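Local coordinates for ribosomal RNA processing protein 6 (Trypanosoma brucei brucei, PDB 4NLC) that probably degrades and trims RNA from the 3' end as a 3'-5' exoribonuclease of the nuclear exosome, this chain being its catalytic core, at residues Pro70-Asp75 with Gln119-Asp124; Leu111-Thr116 with Ser217-Asp222. The protein carries 1 engineered substitution. One frame throughout, in Å; residues are numbered along the deposited sequence.

Contact 1. Residues Pro70-Asp75 with Gln119-Asp124; sequences PLTFVD and QDFIVD
Ile122 fills the hollow between Leu71 and Phe73, neighbours on one face of the sheet, and its branched side chain suits it to meet both. Its CD1 lies 3.9 Å from Leu71 CD1, while its CG2 comes to 3.6 Å from Phe73 CD1, at the edge of the ring and near its plane. Leu71 CD1 settles between Ile122 and Asp120. Phe73 CG is anti to the backbone N (chi1 -178°); the ring runs from Ile122 to Asp124, with CZ 3.7 Å from Asp124 CB. On the opposite face Thr72 lies beside Phe121, both pointing the same way, with Thr72 CB 3.8 Å from Phe121 CD1. A water above one face of the Phe121 ring is gripped by Thr72 OG1, Gln119 NE2 and Asp120 O.

The strand axes run parallel, 18° apart, and backbone hydrogen bonds pass alternately in the two directions, as in parallel pairs. Thr72 and Val74 each bond to the residues before and after their partner: Thr72 to Asp120 and Ile122, Val74 to Ile122 (Val74 N to Ile122 O 2.7 Å) and Asp124. A second water joins Asp75 OD2 to Asp124 OD2, also salt-bridged to Arg209.

Strand 71-74 is one of the two outermost strands of the mixed sheet. Helix 213-224 covers the Leu71 and Ile122 face, helix 77-87 packs on Val74, Phe121 and Val123, and strand 108-115 pairs beyond strand 120-123.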
loop_
_atom_site.group_PDB
_atom_site.type_symbol
_atom_site.label_atom_id
_atom_site.label_comp_id
_atom_site.label_asym_id
_atom_site.label_seq_id
_atom_site.Cartn_x
_atom_site.Cartn_y
_atom_site.Cartn_z
ATOM N N PRO A 70 -18.987 17.127 -8.364
ATOM C CA PRO A 70 -18.837 16.128 -9.432
ATOM C C PRO A 70 -17.901 15.024 -8.975
ATOM O O PRO A 70 -16.897 15.276 -8.284
ATOM C CB PRO A 70 -18.256 16.924 -10.610
ATOM C CG PRO A 70 -18.426 18.355 -10.260
ATOM C CD PRO A 70 -18.397 18.421 -8.763
ATOM N N LEU A 71 -18.301 13.789 -9.267
ATOM C CA LEU A 71 -17.515 12.586 -8.991
ATOM C C LEU A 71 -17.402 11.810 -10.300
ATOM O O LEU A 71 -18.427 11.508 -10.925
ATOM C CB LEU A 71 -18.172 11.728 -7.895
ATOM C CG LEU A 71 -17.576 10.317 -7.650
ATOM C CD1 LEU A 71 -16.087 10.369 -7.224
ATOM C CD2 LEU A 71 -18.403 9.556 -6.627
ATOM N N THR A 72 -16.167 11.505 -10.727
ATOM C CA THR A 72 -15.935 10.736 -11.957
ATOM C C THR A 72 -15.198 9.442 -11.636
ATOM O O THR A 72 -14.215 9.450 -10.889
ATOM C CB THR A 72 -15.218 11.583 -13.014
ATOM O OG1 THR A 72 -15.965 12.780 -13.233
ATOM C CG2 THR A 72 -14.987 10.822 -14.348
ATOM N N PHE A 73 -15.716 8.330 -12.164
ATOM C CA PHE A 73 -15.114 7.019 -12.001
ATOM C C PHE A 73 -14.314 6.768 -13.270
ATOM O O PHE A 73 -14.882 6.767 -14.349
ATOM C CB PHE A 73 -16.171 5.927 -11.734
ATOM C CG PHE A 73 -15.523 4.574 -11.512
ATOM C CD1 PHE A 73 -14.851 4.292 -10.332
ATOM C CD2 PHE A 73 -15.552 3.602 -12.501
ATOM C CE1 PHE A 73 -14.210 3.057 -10.144
ATOM C CE2 PHE A 73 -14.915 2.368 -12.312
ATOM C CZ PHE A 73 -14.245 2.108 -11.140
ATOM N N VAL A 74 -12.985 6.623 -13.139
ATOM C CA VAL A 74 -12.063 6.488 -14.264
ATOM C C VAL A 74 -11.600 5.035 -14.367
ATOM O O VAL A 74 -10.973 4.518 -13.429
ATOM C CB VAL A 74 -10.855 7.474 -14.103
ATOM C CG1 VAL A 74 -9.778 7.213 -15.160
ATOM C CG2 VAL A 74 -11.302 8.936 -14.102
ATOM N N ASP A 75 -11.902 4.377 -15.514
ATOM C CA ASP A 75 -11.502 2.993 -15.678
ATOM C C ASP A 75 -11.059 2.655 -17.090
ATOM O O ASP A 75 -10.947 1.466 -17.422
ATOM C CB ASP A 75 -12.582 2.012 -15.151
ATOM C CG ASP A 75 -13.888 1.934 -15.922
ATOM O OD1 ASP A 75 -14.156 2.846 -16.747
ATOM O OD2 ASP A 75 -14.685 0.994 -15.647
ATOM N N GLN A 119 -13.657 19.101 -7.821
ATOM C CA GLN A 119 -14.232 17.790 -8.077
ATOM C C GLN A 119 -13.400 16.639 -7.529
ATOM O O GLN A 119 -12.232 16.819 -7.162
ATOM C CB GLN A 119 -14.474 17.606 -9.591
ATOM C CG GLN A 119 -13.208 17.678 -10.415
ATOM C CD GLN A 119 -13.494 17.641 -11.888
ATOM O OE1 GLN A 119 -12.938 18.427 -12.658
ATOM N NE2 GLN A 119 -14.300 16.688 -12.325
ATOM N N ASP A 120 -14.019 15.443 -7.522
ATOM C CA ASP A 120 -13.425 14.208 -7.052
ATOM C C ASP A 120 -13.300 13.201 -8.192
ATOM O O ASP A 120 -14.098 13.222 -9.121
ATOM C CB ASP A 120 -14.303 13.619 -5.919
ATOM C CG ASP A 120 -14.455 14.503 -4.691
ATOM O OD1 ASP A 120 -13.520 15.277 -4.391
ATOM O OD2 ASP A 120 -15.494 14.404 -4.021
ATOM N N PHE A 121 -12.316 12.293 -8.089
ATOM C CA PHE A 121 -12.063 11.231 -9.049
ATOM C C PHE A 121 -11.752 9.946 -8.314
ATOM O O PHE A 121 -11.204 9.976 -7.210
ATOM C CB PHE A 121 -10.888 11.582 -9.965
ATOM C CG PHE A 121 -11.105 12.817 -10.809
ATOM C CD1 PHE A 121 -11.773 12.735 -12.033
ATOM C CD2 PHE A 121 -10.649 14.065 -10.382
ATOM C CE1 PHE A 121 -11.966 13.875 -12.821
ATOM C CE2 PHE A 121 -10.831 15.203 -11.175
ATOM C CZ PHE A 121 -11.472 15.092 -12.401
ATOM N N ILE A 122 -12.156 8.830 -8.901
ATOM C CA ILE A 122 -11.854 7.480 -8.410
ATOM C C ILE A 122 -11.276 6.756 -9.589
ATOM O O ILE A 122 -11.931 6.680 -10.625
ATOM C CB ILE A 122 -13.034 6.723 -7.741
ATOM C CG1 ILE A 122 -13.395 7.363 -6.392
ATOM C CG2 ILE A 122 -12.700 5.230 -7.557
ATOM C CD1 ILE A 122 -14.772 6.937 -5.836
ATOM N N VAL A 123 -10.009 6.318 -9.458
ATOM C CA VAL A 123 -9.282 5.632 -10.503
ATOM C C VAL A 123 -9.228 4.122 -10.280
ATOM O O VAL A 123 -8.727 3.655 -9.274
ATOM C CB VAL A 123 -7.869 6.243 -10.770
ATOM C CG1 VAL A 123 -7.180 5.554 -11.955
ATOM C CG2 VAL A 123 -7.992 7.736 -11.040
ATOM N N ASP A 124 -9.671 3.364 -11.289
ATOM C CA ASP A 124 -9.579 1.923 -11.216
ATOM C C ASP A 124 -8.191 1.426 -11.638
ATOM O O ASP A 124 -7.959 1.107 -12.804
ATOM C CB ASP A 124 -10.727 1.241 -11.973
ATOM C CG ASP A 124 -10.801 -0.247 -11.741
ATOM O OD1 ASP A 124 -9.771 -0.843 -11.336
ATOM O OD2 ASP A 124 -11.863 -0.831 -12.011
HETATM O O HOH W 1 -15.497 14.430 -11.106
HETATM O O HOH W 2 -14.148 -0.625 -13.338
#

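Contact 2. Residues Leu111-Thr116 with Ser217-Asp222; sequences LMQIST and SYAQQD
Ala219 turns its methyl toward strand 108-115, where CB meets Leu111 CD2 at 3.8 Å and Gln113 CG at 3.7 Å. So small a side chain lets the helix lie close: the axes of strand 111-115 and helix 217-222 approach to 7.6 Å at 50°. Gln113 points at the same turn. Its CG is anti to the carbonyl carbon (chi1 -60°) and sits just 3.2 Å from Ala219 O, so the aliphatic part of a polar side chain packs on the helix backbone. The chain then bends at chi2, 102°, which places CD 3.9 Å from Ala219 CB rather than extending it straight onward. Leu111 supplies the apolar end of this patch through one branch, CD2.

Farther along the strand, Ser115 OG is held by Asp120 and by Thr223 of helix 213-224. Gln220 directs its CB away from the strand, its chain runs out extended, and NE2 hydrogen-bonds Asp120 OD2, so a small serine and a long glutamine share one carboxylate.

Asp222 has OD1 4.0 Å above one face of the Tyr218 ring, one turn earlier, and its OD2 lies close to the carboxylates of Asp96 and Glu98 on strand 92-100. Tyr218 and Asp222 fit the Tyr-x-x-x-Asp signature of DEDD-Y exonucleases, and their placement beside Asp96 and Glu98 is consistent with the acidic, metal-binding active site of that RNase H-like fold.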
loop_
_atom_site.group_PDB
_atom_site.type_symbol
_atom_site.label_atom_id
_atom_site.label_comp_id
_atom_site.label_asym_id
_atom_site.label_seq_id
_atom_site.Cartn_x
_atom_site.Cartn_y
_atom_site.Cartn_z
ATOM N N LEU A 111 -7.266 0.833 -5.960
ATOM C CA LEU A 111 -7.964 2.062 -6.290
ATOM C C LEU A 111 -7.134 3.242 -5.886
ATOM O O LEU A 111 -6.361 3.156 -4.934
ATOM C CB LEU A 111 -9.249 2.068 -5.455
ATOM C CG LEU A 111 -10.510 2.671 -6.033
ATOM C CD1 LEU A 111 -10.991 1.900 -7.273
ATOM C CD2 LEU A 111 -11.600 2.724 -4.953
ATOM N N MET A 112 -7.279 4.342 -6.633
ATOM C CA MET A 112 -6.600 5.602 -6.341
ATOM C C MET A 112 -7.731 6.634 -6.298
ATOM O O MET A 112 -8.594 6.645 -7.171
ATOM C CB MET A 112 -5.564 5.966 -7.431
ATOM C CG MET A 112 -4.907 7.329 -7.221
ATOM S SD MET A 112 -3.723 7.782 -8.520
ATOM C CE MET A 112 -2.305 6.899 -7.976
ATOM N N GLN A 113 -7.729 7.484 -5.284
ATOM C CA GLN A 113 -8.743 8.520 -5.176
ATOM C C GLN A 113 -7.996 9.839 -5.295
ATOM O O GLN A 113 -6.881 9.985 -4.774
ATOM C CB GLN A 113 -9.509 8.424 -3.830
ATOM C CG GLN A 113 -10.246 7.091 -3.617
ATOM C CD GLN A 113 -9.496 6.194 -2.686
ATOM O OE1 GLN A 113 -9.581 6.304 -1.469
ATOM N NE2 GLN A 113 -8.707 5.318 -3.230
ATOM N N ILE A 114 -8.589 10.778 -6.023
ATOM C CA ILE A 114 -8.004 12.102 -6.218
ATOM C C ILE A 114 -9.076 13.152 -6.055
ATOM O O ILE A 114 -10.097 13.080 -6.732
ATOM C CB ILE A 114 -7.273 12.272 -7.598
ATOM C CG1 ILE A 114 -6.089 11.285 -7.773
ATOM C CG2 ILE A 114 -6.759 13.714 -7.770
ATOM C CD1 ILE A 114 -6.075 10.596 -9.111
ATOM N N SER A 115 -8.805 14.179 -5.252
ATOM C CA SER A 115 -9.708 15.314 -5.178
ATOM C C SER A 115 -8.969 16.575 -5.570
ATOM O O SER A 115 -7.806 16.765 -5.194
ATOM C CB SER A 115 -10.293 15.497 -3.779
ATOM O OG SER A 115 -11.232 14.499 -3.409
ATOM N N THR A 116 -9.673 17.457 -6.279
ATOM C CA THR A 116 -9.212 18.802 -6.619
ATOM C C THR A 116 -10.158 19.723 -5.868
ATOM O O THR A 116 -11.138 19.251 -5.292
ATOM C CB THR A 116 -9.198 19.091 -8.161
ATOM O OG1 THR A 116 -10.515 19.304 -8.659
ATOM C CG2 THR A 116 -8.487 18.020 -8.972
ATOM N N SER A 217 -18.677 5.865 -2.085
ATOM C CA SER A 217 -18.793 6.979 -1.131
ATOM C C SER A 217 -17.616 6.999 -0.136
ATOM O O SER A 217 -17.031 8.064 0.079
ATOM C CB SER A 217 -20.137 6.949 -0.414
ATOM O OG SER A 217 -20.179 8.031 0.495
ATOM N N TYR A 218 -17.235 5.812 0.411
ATOM C CA TYR A 218 -16.071 5.670 1.293
ATOM C C TYR A 218 -14.790 6.170 0.621
ATOM O O TYR A 218 -14.014 6.900 1.248
ATOM C CB TYR A 218 -15.864 4.200 1.733
ATOM C CG TYR A 218 -14.672 4.020 2.656
ATOM C CD1 TYR A 218 -13.399 3.778 2.146
ATOM C CD2 TYR A 218 -14.812 4.125 4.037
ATOM C CE1 TYR A 218 -12.294 3.652 2.987
ATOM C CE2 TYR A 218 -13.724 3.960 4.888
ATOM C CZ TYR A 218 -12.466 3.728 4.360
ATOM O OH TYR A 218 -11.398 3.590 5.213
ATOM N N ALA A 219 -14.539 5.715 -0.620
ATOM C CA ALA A 219 -13.347 6.075 -1.394
ATOM C C ALA A 219 -13.276 7.594 -1.668
ATOM O O ALA A 219 -12.251 8.234 -1.417
ATOM C CB ALA A 219 -13.320 5.289 -2.700
ATOM N N GLN A 220 -14.387 8.166 -2.136
ATOM C CA GLN A 220 -14.513 9.588 -2.398
ATOM C C GLN A 220 -14.233 10.454 -1.132
ATOM O O GLN A 220 -13.523 11.462 -1.234
ATOM C CB GLN A 220 -15.923 9.875 -2.942
ATOM C CG GLN A 220 -16.192 11.352 -3.174
ATOM C CD GLN A 220 -17.639 11.652 -3.489
ATOM O OE1 GLN A 220 -18.565 10.925 -3.100
ATOM N NE2 GLN A 220 -17.859 12.742 -4.206
ATOM N N GLN A 221 -14.792 10.062 0.033
ATOM C CA GLN A 221 -14.683 10.840 1.268
ATOM C C GLN A 221 -13.288 10.835 1.904
ATOM O O GLN A 221 -13.003 11.738 2.689
ATOM C CB GLN A 221 -15.756 10.424 2.272
ATOM C CG GLN A 221 -17.077 11.134 2.024
ATOM C CD GLN A 221 -18.190 10.564 2.847
ATOM O OE1 GLN A 221 -18.094 10.445 4.065
ATOM N NE2 GLN A 221 -19.274 10.188 2.194
ATOM N N ASP A 222 -12.402 9.886 1.514
ATOM C CA ASP A 222 -11.026 9.829 1.995
ATOM C C ASP A 222 -10.178 10.986 1.423
ATOM O O ASP A 222 -9.194 11.366 2.063
ATOM C CB ASP A 222 -10.377 8.469 1.659
ATOM C CG ASP A 222 -10.625 7.345 2.655
ATOM O OD1 ASP A 222 -11.276 7.600 3.703
ATOM O OD2 ASP A 222 -10.162 6.218 2.398
#

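From the N terminus, the chain forms the edge strand of contact 1 at 70-75, then passes through helix 77-87 and strands 92-100 and 108-115 before 119-124 returns to close that loop across 43 intervening residues. Segment 111-116 lies inside this loop, yet its partner 217-222 comes far later, so the two closures cross rather than nest. Contact 2 closes the longer path, bringing helix 213-224 back against the sheet. The two contacts have centres about 8 Å apart and meet through neighbouring strands, with Val123 N 2.7 Å from Met112 O. Together they tie the sheet's edge, its middle and a covering helix into one exonuclease domain.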